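Local coordinates for STAS/SEC14 domain-containing protein (Shewanella loihica PV-4, PDB 2Q3L), which is of unknown function but has a SpoIIAA-like STAS fold and may associate with membranes and bind a ligand, at residues L30-Y35 and H69-D74. Sequence-based numbering, arbitrary orientation.
Sequences LTHEDY and HAAWDD. With MPD ((4S)-2-methyl-2,4-pentanediol), chain F.
H32 and Y35 on the first turn of helix 32-45 meet H69, A70, D73 and D74 on helix 68-81. The two helices follow neighbouring parallel strands of the SpoIIAA-like (STAS) fold, 19-30 and 54-66. Their starts come close: the CA atoms of H32 and A70 are 4.5 Å apart. Here the packing is tight. The methyl group of A70 packs against the backbone where strand 19-30 ends, with CB 3.6 Å from L30 O. The same CB lies 3.8 Å from CE1 of Y35. A70 O and D74 N sit over one face of the Y35 ring, offset toward its rim. Behind this, L30 and Y35 both pack on L66 of strand 54-66 and on I9 of strand 7-16. A capping box of T31 and D34 secures the start of helix 32-45.

The partly exposed side is polar. H32 and H69 form an offset stack, with centroids 3.7 Å apart and planes at 4°. H32 CG is anti to the backbone N (chi1 167°), which carries the imidazole over the H69 ring, and chi2 of 67° turns ND1 to D73. H32 ND1 donates to D73 OD2 in a short bond of 2.5 Å, in the plane of the imidazole and on the syn lone pair of the carboxylate. This His-carboxylate bond fixes the rotation of the ring. L68 of the second subunit packs on H69.

At the Y35-D74 end of the contact a bound diol, probably from the crystallisation liquor, bridges the two helices. Such molecules can mark pockets, but no natural ligand is identified here. Its O2 accepts from Y35 OH at 2.8 Å and donates to D74 OD1 at 2.8 Å.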
loop_
_atom_site.group_PDB
_atom_site.type_symbol
_atom_site.label_atom_id
_atom_site.label_comp_id
_atom_site.label_asym_id
_atom_site.label_seq_id
_atom_site.Cartn_x
_atom_site.Cartn_y
_atom_site.Cartn_z
ATOM N N LEU A 30 -4.027 1.937 -5.096
ATOM C CA LEU A 30 -2.962 1.146 -5.702
ATOM C C LEU A 30 -1.762 1.058 -4.779
ATOM O O LEU A 30 -1.426 2.040 -4.095
ATOM C CB LEU A 30 -2.533 1.759 -7.046
ATOM C CG LEU A 30 -3.673 2.010 -8.042
ATOM C CD1 LEU A 30 -3.056 2.461 -9.397
ATOM C CD2 LEU A 30 -4.511 0.800 -8.283
ATOM N N THR A 31 -1.160 -0.133 -4.756
ATOM C CA THR A 31 -0.007 -0.425 -3.951
ATOM C C THR A 31 1.157 -0.758 -4.868
ATOM O O THR A 31 0.990 -0.941 -6.073
ATOM C CB THR A 31 -0.236 -1.646 -3.062
ATOM O OG1 THR A 31 -0.498 -2.757 -3.906
ATOM C CG2 THR A 31 -1.436 -1.442 -2.094
ATOM N N HIS A 32 2.339 -0.779 -4.278
ATOM C CA HIS A 32 3.535 -1.166 -4.963
ATOM C C HIS A 32 3.455 -2.615 -5.525
ATOM O O HIS A 32 3.948 -2.916 -6.622
ATOM C CB HIS A 32 4.682 -1.026 -3.974
ATOM C CG HIS A 32 5.947 -1.666 -4.432
ATOM N ND1 HIS A 32 6.668 -1.198 -5.517
ATOM C CD2 HIS A 32 6.641 -2.719 -3.938
ATOM C CE1 HIS A 32 7.745 -1.944 -5.673
ATOM N NE2 HIS A 32 7.769 -2.858 -4.722
ATOM N N GLU A 33 2.805 -3.492 -4.774
ATOM C CA GLU A 33 2.585 -4.866 -5.176
ATOM C C GLU A 33 1.737 -4.887 -6.448
ATOM O O GLU A 33 1.975 -5.714 -7.294
ATOM C CB GLU A 33 1.938 -5.682 -4.068
ATOM C CG GLU A 33 2.843 -5.890 -2.820
ATOM C CD GLU A 33 3.228 -4.586 -2.005
ATOM O OE1 GLU A 33 2.417 -3.612 -1.929
ATOM O OE2 GLU A 33 4.351 -4.554 -1.413
ATOM N N ASP A 34 0.804 -3.949 -6.604
ATOM C CA ASP A 34 -0.010 -3.860 -7.834
ATOM C C ASP A 34 0.856 -3.489 -9.024
ATOM O O ASP A 34 0.657 -4.065 -10.094
ATOM C CB ASP A 34 -1.193 -2.871 -7.693
ATOM C CG ASP A 34 -2.182 -3.282 -6.609
ATOM O OD1 ASP A 34 -2.195 -4.476 -6.229
ATOM O OD2 ASP A 34 -2.910 -2.403 -6.115
ATOM N N TYR A 35 1.769 -2.507 -8.857
ATOM C CA TYR A 35 2.699 -2.124 -9.924
ATOM C C TYR A 35 3.657 -3.259 -10.246
ATOM O O TYR A 35 4.015 -3.461 -11.397
ATOM C CB TYR A 35 3.435 -0.805 -9.611
ATOM C CG TYR A 35 2.570 0.378 -9.941
ATOM C CD1 TYR A 35 1.615 0.853 -9.029
ATOM C CD2 TYR A 35 2.613 0.950 -11.201
ATOM C CE1 TYR A 35 0.724 1.931 -9.370
ATOM C CE2 TYR A 35 1.760 2.035 -11.544
ATOM C CZ TYR A 35 0.819 2.505 -10.615
ATOM O OH TYR A 35 -0.002 3.545 -10.948
ATOM N N HIS A 69 4.605 4.689 -2.286
ATOM C CA HIS A 69 5.508 3.834 -3.050
ATOM C C HIS A 69 4.961 3.643 -4.479
ATOM O O HIS A 69 5.723 3.710 -5.430
ATOM C CB HIS A 69 5.688 2.494 -2.343
ATOM C CG HIS A 69 6.873 1.695 -2.789
ATOM N ND1 HIS A 69 7.334 0.606 -2.066
ATOM C CD2 HIS A 69 7.730 1.846 -3.833
ATOM C CE1 HIS A 69 8.412 0.120 -2.659
ATOM N NE2 HIS A 69 8.683 0.866 -3.717
ATOM N N ALA A 70 3.648 3.407 -4.623
ATOM C CA ALA A 70 3.017 3.245 -5.917
ATOM C C ALA A 70 3.195 4.478 -6.811
ATOM O O ALA A 70 3.470 4.331 -8.003
ATOM C CB ALA A 70 1.574 2.913 -5.785
ATOM N N ALA A 71 3.067 5.679 -6.242
ATOM C CA ALA A 71 3.293 6.897 -7.006
ATOM C C ALA A 71 4.717 6.943 -7.578
ATOM O O ALA A 71 4.941 7.425 -8.677
ATOM C CB ALA A 71 3.032 8.111 -6.148
ATOM N N TRP A 72 5.688 6.476 -6.815
ATOM C CA TRP A 72 7.045 6.392 -7.310
ATOM C C TRP A 72 7.218 5.359 -8.415
ATOM O O TRP A 72 7.944 5.632 -9.356
ATOM C CB TRP A 72 8.020 6.146 -6.167
ATOM C CG TRP A 72 8.105 7.306 -5.244
ATOM C CD1 TRP A 72 7.919 8.648 -5.566
ATOM C CD2 TRP A 72 8.492 7.283 -3.882
ATOM N NE1 TRP A 72 8.118 9.427 -4.476
ATOM C CE2 TRP A 72 8.480 8.629 -3.424
ATOM C CE3 TRP A 72 8.888 6.273 -3.005
ATOM C CZ2 TRP A 72 8.820 8.977 -2.133
ATOM C CZ3 TRP A 72 9.228 6.626 -1.707
ATOM C CH2 TRP A 72 9.185 7.962 -1.285
ATOM N N ASP A 73 6.571 4.184 -8.273
ATOM C CA ASP A 73 6.570 3.131 -9.302
ATOM C C ASP A 73 5.990 3.696 -10.594
ATOM O O ASP A 73 6.488 3.433 -11.687
ATOM C CB ASP A 73 5.672 1.912 -8.902
ATOM C CG ASP A 73 6.254 1.079 -7.782
ATOM O OD1 ASP A 73 7.473 0.929 -7.749
ATOM O OD2 ASP A 73 5.499 0.547 -6.946
ATOM N N ASP A 74 4.870 4.402 -10.462
ATOM C CA ASP A 74 4.234 5.025 -11.607
ATOM C C ASP A 74 5.157 6.001 -12.342
ATOM O O ASP A 74 5.261 5.986 -13.554
ATOM C CB ASP A 74 3.014 5.754 -11.134
ATOM C CG ASP A 74 2.137 6.214 -12.282
ATOM O OD1 ASP A 74 1.801 5.356 -13.107
ATOM O OD2 ASP A 74 1.764 7.408 -12.340
HETATM C C1 MPD F . -2.318 2.484 -13.832
HETATM C C2 MPD F . -1.416 3.553 -14.401
HETATM O O2 MPD F . -0.182 3.445 -13.697
HETATM C CM MPD F . -1.089 3.297 -15.865
HETATM C C3 MPD F . -2.001 4.962 -14.289
HETATM C C4 MPD F . -2.246 5.549 -12.908
HETATM O O4 MPD F . -1.690 6.838 -12.910
HETATM C C5 MPD F . -3.702 5.746 -12.561
#